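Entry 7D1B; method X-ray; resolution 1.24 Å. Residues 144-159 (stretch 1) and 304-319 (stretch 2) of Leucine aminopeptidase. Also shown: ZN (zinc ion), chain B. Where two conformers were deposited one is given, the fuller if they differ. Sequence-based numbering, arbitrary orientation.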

# COMPACT_ATOMS: atom_id res chain seq x y z
N GLN A 144 27.75 7.07 5.64
CA GLN A 144 28.08 5.80 6.27
C GLN A 144 26.83 5.06 6.72
O GLN A 144 26.77 3.82 6.66
N ASN A 145 25.81 5.81 7.15
CA ASN A 145 24.54 5.20 7.53
C ASN A 145 23.79 4.60 6.36
O ASN A 145 22.84 3.84 6.59
N TRP A 146 24.17 4.91 5.12
CA TRP A 146 23.57 4.22 3.98
C TRP A 146 24.01 2.77 3.90
O TRP A 146 23.45 2.03 3.09
N ARG A 147 24.98 2.35 4.71
CA ARG A 147 25.41 0.96 4.67
C ARG A 147 24.69 0.10 5.70
O ARG A 147 24.93 -1.11 5.74
N LYS A 148 23.82 0.68 6.49
CA LYS A 148 23.12 -0.06 7.52
C LYS A 148 21.75 -0.52 7.03
O LYS A 148 21.18 0.08 6.12
N PRO A 149 21.22 -1.60 7.61
CA PRO A 149 19.92 -2.11 7.14
C PRO A 149 18.79 -1.14 7.45
O PRO A 149 18.68 -0.62 8.57
N PHE A 150 17.94 -0.91 6.46
CA PHE A 150 16.83 0.03 6.55
C PHE A 150 15.53 -0.76 6.69
O PHE A 150 15.12 -1.48 5.76
N ALA A 151 14.87 -0.63 7.86
CA ALA A 151 13.70 -1.45 8.17
C ALA A 151 12.44 -0.97 7.49
O ALA A 151 11.51 -1.77 7.29
N SER A 152 12.34 0.32 7.17
CA SER A 152 11.21 0.81 6.37
C SER A 152 9.85 0.48 7.01
O SER A 152 8.92 0.11 6.31
N ALA A 153 9.72 0.62 8.33
CA ALA A 153 8.52 0.11 9.01
C ALA A 153 7.24 0.77 8.52
O ALA A 153 6.22 0.09 8.34
N ASN A 154 7.25 2.09 8.33
CA ASN A 154 6.06 2.83 7.93
C ASN A 154 5.97 3.00 6.42
O ASN A 154 5.15 3.78 5.94
N ASP A 155 6.80 2.30 5.66
CA ASP A 155 7.00 2.61 4.25
C ASP A 155 6.91 1.27 3.51
O ASP A 155 7.89 0.52 3.43
N GLY A 156 5.72 0.96 3.02
CA GLY A 156 5.41 -0.35 2.47
C GLY A 156 5.06 -1.37 3.53
O GLY A 156 3.97 -1.95 3.51
N THR A 157 5.96 -1.55 4.51
CA THR A 157 5.80 -2.62 5.48
C THR A 157 4.46 -2.49 6.19
O THR A 157 3.74 -3.48 6.36
N ALA A 158 4.13 -1.28 6.66
CA ALA A 158 2.90 -1.13 7.43
C ALA A 158 1.66 -1.41 6.60
O ALA A 158 0.66 -1.89 7.15
N GLY A 159 1.69 -1.14 5.29
CA GLY A 159 0.57 -1.49 4.44
C GLY A 159 0.41 -2.99 4.34
O GLY A 159 -0.71 -3.52 4.43
N ASP A 304 4.76 14.05 5.26
CA ASP A 304 5.62 14.70 6.25
C ASP A 304 6.09 13.76 7.35
O ASP A 304 6.72 14.22 8.31
N TYR A 305 5.85 12.46 7.22
CA TYR A 305 6.36 11.50 8.19
C TYR A 305 7.81 11.81 8.53
O TYR A 305 8.67 11.87 7.64
N LYS A 306 8.09 11.97 9.82
CA LYS A 306 9.38 12.53 10.21
C LYS A 306 10.52 11.54 10.08
O LYS A 306 11.67 11.96 10.06
N HIS A 307 10.25 10.23 10.00
CA HIS A 307 11.31 9.24 9.89
C HIS A 307 11.47 8.71 8.48
O HIS A 307 12.11 7.66 8.27
N TRP A 308 10.91 9.41 7.50
CA TRP A 308 10.96 8.99 6.10
C TRP A 308 12.40 8.79 5.63
O TRP A 308 13.22 9.72 5.69
N HIS A 309 12.70 7.57 5.19
CA HIS A 309 14.02 7.22 4.66
C HIS A 309 15.14 7.49 5.66
O HIS A 309 16.28 7.77 5.27
N LEU A 310 14.83 7.35 6.96
CA LEU A 310 15.81 7.37 8.03
C LEU A 310 15.86 6.00 8.69
O LEU A 310 14.87 5.25 8.69
N LEU A 311 17.00 5.69 9.31
CA LEU A 311 17.13 4.41 10.01
C LEU A 311 16.16 4.29 11.17
O LEU A 311 15.89 3.17 11.62
N SER A 312 15.62 5.41 11.65
CA SER A 312 14.63 5.42 12.71
C SER A 312 13.22 5.08 12.24
O SER A 312 12.29 5.13 13.05
N ASP A 313 13.02 4.71 10.97
CA ASP A 313 11.72 4.24 10.50
C ASP A 313 11.56 2.77 10.90
O ASP A 313 11.76 1.85 10.11
N THR A 314 11.21 2.56 12.17
CA THR A 314 11.23 1.25 12.81
C THR A 314 9.87 0.96 13.42
O THR A 314 9.02 1.85 13.52
N PRO A 315 9.61 -0.29 13.84
CA PRO A 315 8.26 -0.65 14.31
C PRO A 315 7.75 0.18 15.47
O PRO A 315 6.53 0.34 15.60
N ASP A 316 8.63 0.71 16.33
CA ASP A 316 8.15 1.53 17.44
C ASP A 316 7.54 2.85 16.99
O ASP A 316 6.93 3.54 17.82
N LYS A 317 7.65 3.21 15.72
CA LYS A 317 7.00 4.41 15.20
C LYS A 317 5.56 4.15 14.78
O LYS A 317 4.85 5.10 14.44
N ILE A 318 5.12 2.91 14.76
CA ILE A 318 3.80 2.56 14.27
C ILE A 318 2.79 2.65 15.40
O ILE A 318 3.04 2.16 16.51
N SER A 319 1.65 3.28 15.14
CA SER A 319 0.54 3.31 16.08
C SER A 319 -0.50 2.26 15.69
O SER A 319 -1.08 2.32 14.59

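Asp313 is the polar hub of this contact. Its CA-to-CB bond points toward stretch 1, and with chi1 at -178° (t) the carboxylate reaches the backbone of Ala153 and Asn154. Asn154 N donates to Asp313 OD1 at 2.8 Å, with an N-H...O angle of 159°, and Tyr305 OH donates to the same OD1 at 2.7 Å. Asp313 OD2 accepts from water 2 at 2.7 Å. The backbone joins in: Ala153 N donates to Asp313 O at 3.0 Å and 173°, nearly linear, whereas Ser152 N, 3.4 Å from Asp313 O, fails on angle.

Water 2 bridges the stretches, donating also to Asp155 OD2 (2.9 Å) and accepting from His309 N (2.8 Å). Asp155 (chi1 t) and His309 (chi1 m) meet at the zinc, which lies 2.0 Å from Asp155 OD2 and 2.0 Å from His309 NE2. The 3.1 Å between Asp155 OD2 and His309 NE2 therefore reflects shared metal binding, not a hydrogen bond. Water 3 and one ligand from elsewhere in the structure also bind the zinc; water 3, 2.1 Å from ZN, accepts from Trp308 NE1 at 3.1 Å.

Asn154 (chi1 t) sets ND2 over one face of the Tyr305 ring, 3.5 Å from Tyr305 CD1; its amide atoms find hydrogen bonds elsewhere in the structure.

At the other end, water 1 donates to Pro149 O (3.2 Å) and Leu311 O (2.8 Å) and accepts from Ala151 N (3.0 Å). Beside it Leu311 (m, t) buries the most area, its CD1 3.8 Å from both Asn145 CB and Lys148 CD. Phe150 (chi1 t) turns its ring edge to Leu310 O, with CE1 3.2 Å from that oxygen. Apolar contacts add to this: Ile318 CD1 (chi1 m, chi2 m) lies 4.3 Å from Ala158 CB, while Ala153 CB sits 4.0 Å from Pro315 CD.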

# COMPACT_ATOMS: atom_id res chain seq x y z
CB GLN A 144 29.05 6.01 7.43
CG GLN A 144 30.46 6.32 6.98
CD GLN A 144 30.99 5.28 6.02
OE1 GLN A 144 31.23 4.13 6.40
NE2 GLN A 144 31.17 5.67 4.76
CB ASN A 145 23.67 6.21 8.27
CG ASN A 145 24.16 6.47 9.67
OD1 ASN A 145 24.76 5.60 10.29
ND2 ASN A 145 23.93 7.68 10.17
CB TRP A 146 23.94 4.93 2.68
CG TRP A 146 23.41 6.31 2.55
CD1 TRP A 146 22.74 7.06 3.50
CD2 TRP A 146 23.48 7.13 1.38
NE1 TRP A 146 22.41 8.28 2.99
CE2 TRP A 146 22.85 8.36 1.69
CE3 TRP A 146 24.02 6.95 0.10
CZ2 TRP A 146 22.74 9.39 0.76
CZ3 TRP A 146 23.91 7.98 -0.82
CH2 TRP A 146 23.28 9.18 -0.49
CB ARG A 147 26.92 0.90 4.92
CG ARG A 147 27.71 1.87 4.08
CD ARG A 147 28.84 1.20 3.29
NE ARG A 147 30.15 1.28 3.95
CZ ARG A 147 30.48 0.75 5.14
NH1 ARG A 147 31.71 0.91 5.60
NH2 ARG A 147 29.61 0.04 5.84
CB LYS A 148 22.95 0.84 8.75
CG LYS A 148 24.30 1.24 9.36
CD LYS A 148 24.14 2.13 10.58
CE LYS A 148 25.48 2.39 11.25
NZ LYS A 148 25.33 3.30 12.42
CB PRO A 149 19.76 -3.44 7.90
CG PRO A 149 20.71 -3.36 9.05
CD PRO A 149 21.85 -2.49 8.60
CB PHE A 150 16.82 0.93 5.31
CG PHE A 150 15.61 1.82 5.21
CD1 PHE A 150 15.23 2.66 6.25
CD2 PHE A 150 14.84 1.80 4.06
CE1 PHE A 150 14.09 3.47 6.14
CE2 PHE A 150 13.71 2.62 3.94
CZ PHE A 150 13.33 3.45 4.99
CB ALA A 151 13.46 -1.45 9.68
CB SER A 152 11.30 0.24 4.95
OG SER A 152 10.52 0.95 4.03
CB ALA A 153 8.64 0.30 10.51
CB ASN A 154 6.06 4.20 8.61
CG ASN A 154 4.70 4.89 8.58
OD1 ASN A 154 3.64 4.25 8.64
ND2 ASN A 154 4.73 6.22 8.50
CB ASP A 155 8.34 3.31 4.14
CG ASP A 155 8.66 3.80 2.74
OD1 ASP A 155 7.98 3.43 1.76
OD2 ASP A 155 9.67 4.56 2.61
CB THR A 157 6.94 -2.58 6.50
OG1 THR A 157 8.19 -2.45 5.81
CG2 THR A 157 6.95 -3.86 7.31
CB ALA A 158 2.82 0.27 8.05
CB ASP A 304 4.93 15.94 6.82
CG ASP A 304 4.72 17.01 5.77
OD1 ASP A 304 5.63 17.20 4.93
OD2 ASP A 304 3.65 17.65 5.79
CB TYR A 305 6.27 10.11 7.58
CG TYR A 305 6.87 9.00 8.41
CD1 TYR A 305 6.58 8.88 9.78
CD2 TYR A 305 7.70 8.05 7.83
CE1 TYR A 305 7.10 7.83 10.53
CE2 TYR A 305 8.23 7.01 8.58
CZ TYR A 305 7.92 6.90 9.92
OH TYR A 305 8.40 5.85 10.68
CB LYS A 306 9.34 13.10 11.63
CG LYS A 306 9.18 12.10 12.72
CD LYS A 306 9.14 12.77 14.08
CE LYS A 306 7.90 13.64 14.22
NZ LYS A 306 7.71 14.10 15.63
CB HIS A 307 11.12 8.14 10.93
CG HIS A 307 11.08 8.68 12.31
ND1 HIS A 307 12.22 9.07 12.97
CD2 HIS A 307 10.04 9.01 13.10
CE1 HIS A 307 11.88 9.56 14.15
NE2 HIS A 307 10.56 9.54 14.25
CB TRP A 308 10.30 10.08 5.28
CG TRP A 308 10.26 9.80 3.80
CD1 TRP A 308 9.65 8.76 3.17
CD2 TRP A 308 10.84 10.61 2.78
NE1 TRP A 308 9.81 8.88 1.81
CE2 TRP A 308 10.53 10.02 1.54
CE3 TRP A 308 11.58 11.80 2.79
CZ2 TRP A 308 10.96 10.55 0.32
CZ3 TRP A 308 12.01 12.33 1.58
CH2 TRP A 308 11.69 11.71 0.36
CB HIS A 309 14.25 7.86 3.29
CG HIS A 309 13.30 7.34 2.26
ND1 HIS A 309 13.21 7.84 0.98
CD2 HIS A 309 12.40 6.32 2.33
CE1 HIS A 309 12.26 7.18 0.32
NE2 HIS A 309 11.77 6.24 1.11
CB LEU A 310 15.50 8.43 9.10
CG LEU A 310 15.49 9.86 8.59
CD1 LEU A 310 15.10 10.83 9.72
CD2 LEU A 310 16.86 10.25 8.02
CB LEU A 311 18.56 4.22 10.51
CG LEU A 311 19.58 4.07 9.39
CD1 LEU A 311 21.00 4.16 9.94
CD2 LEU A 311 19.38 2.75 8.65
CB SER A 312 14.68 6.78 13.42
OG SER A 312 14.59 7.83 12.45
CB ASP A 313 11.60 4.43 8.99
CG ASP A 313 10.25 4.01 8.44
OD1 ASP A 313 9.30 3.82 9.23
OD2 ASP A 313 10.14 3.85 7.19
CB THR A 314 12.33 1.23 13.89
OG1 THR A 314 12.17 2.36 14.75
CG2 THR A 314 13.71 1.28 13.24
CB PRO A 315 8.39 -2.14 14.66
CG PRO A 315 9.42 -2.61 13.68
CD PRO A 315 10.44 -1.50 13.65
CB ASP A 316 9.31 1.84 18.38
CG ASP A 316 10.46 2.47 17.65
OD1 ASP A 316 11.21 1.72 16.99
OD2 ASP A 316 10.57 3.70 17.68
CB LYS A 317 7.77 4.98 14.01
CG LYS A 317 9.25 5.23 14.28
CD LYS A 317 9.48 6.14 15.50
CE LYS A 317 10.96 6.50 15.68
NZ LYS A 317 11.80 5.28 15.83
CB ILE A 318 3.79 1.15 13.68
CG1 ILE A 318 4.87 1.01 12.59
CG2 ILE A 318 2.40 0.79 13.17
CD1 ILE A 318 4.75 2.03 11.46
CB SER A 319 -0.10 4.70 16.07
OG SER A 319 -1.40 4.64 16.63
ZN ZN B . 10.17 5.04 0.77
O HOH W 1 16.29 0.83 10.05
O HOH W 2 10.61 5.64 5.18
O HOH W 3 8.70 6.47 0.27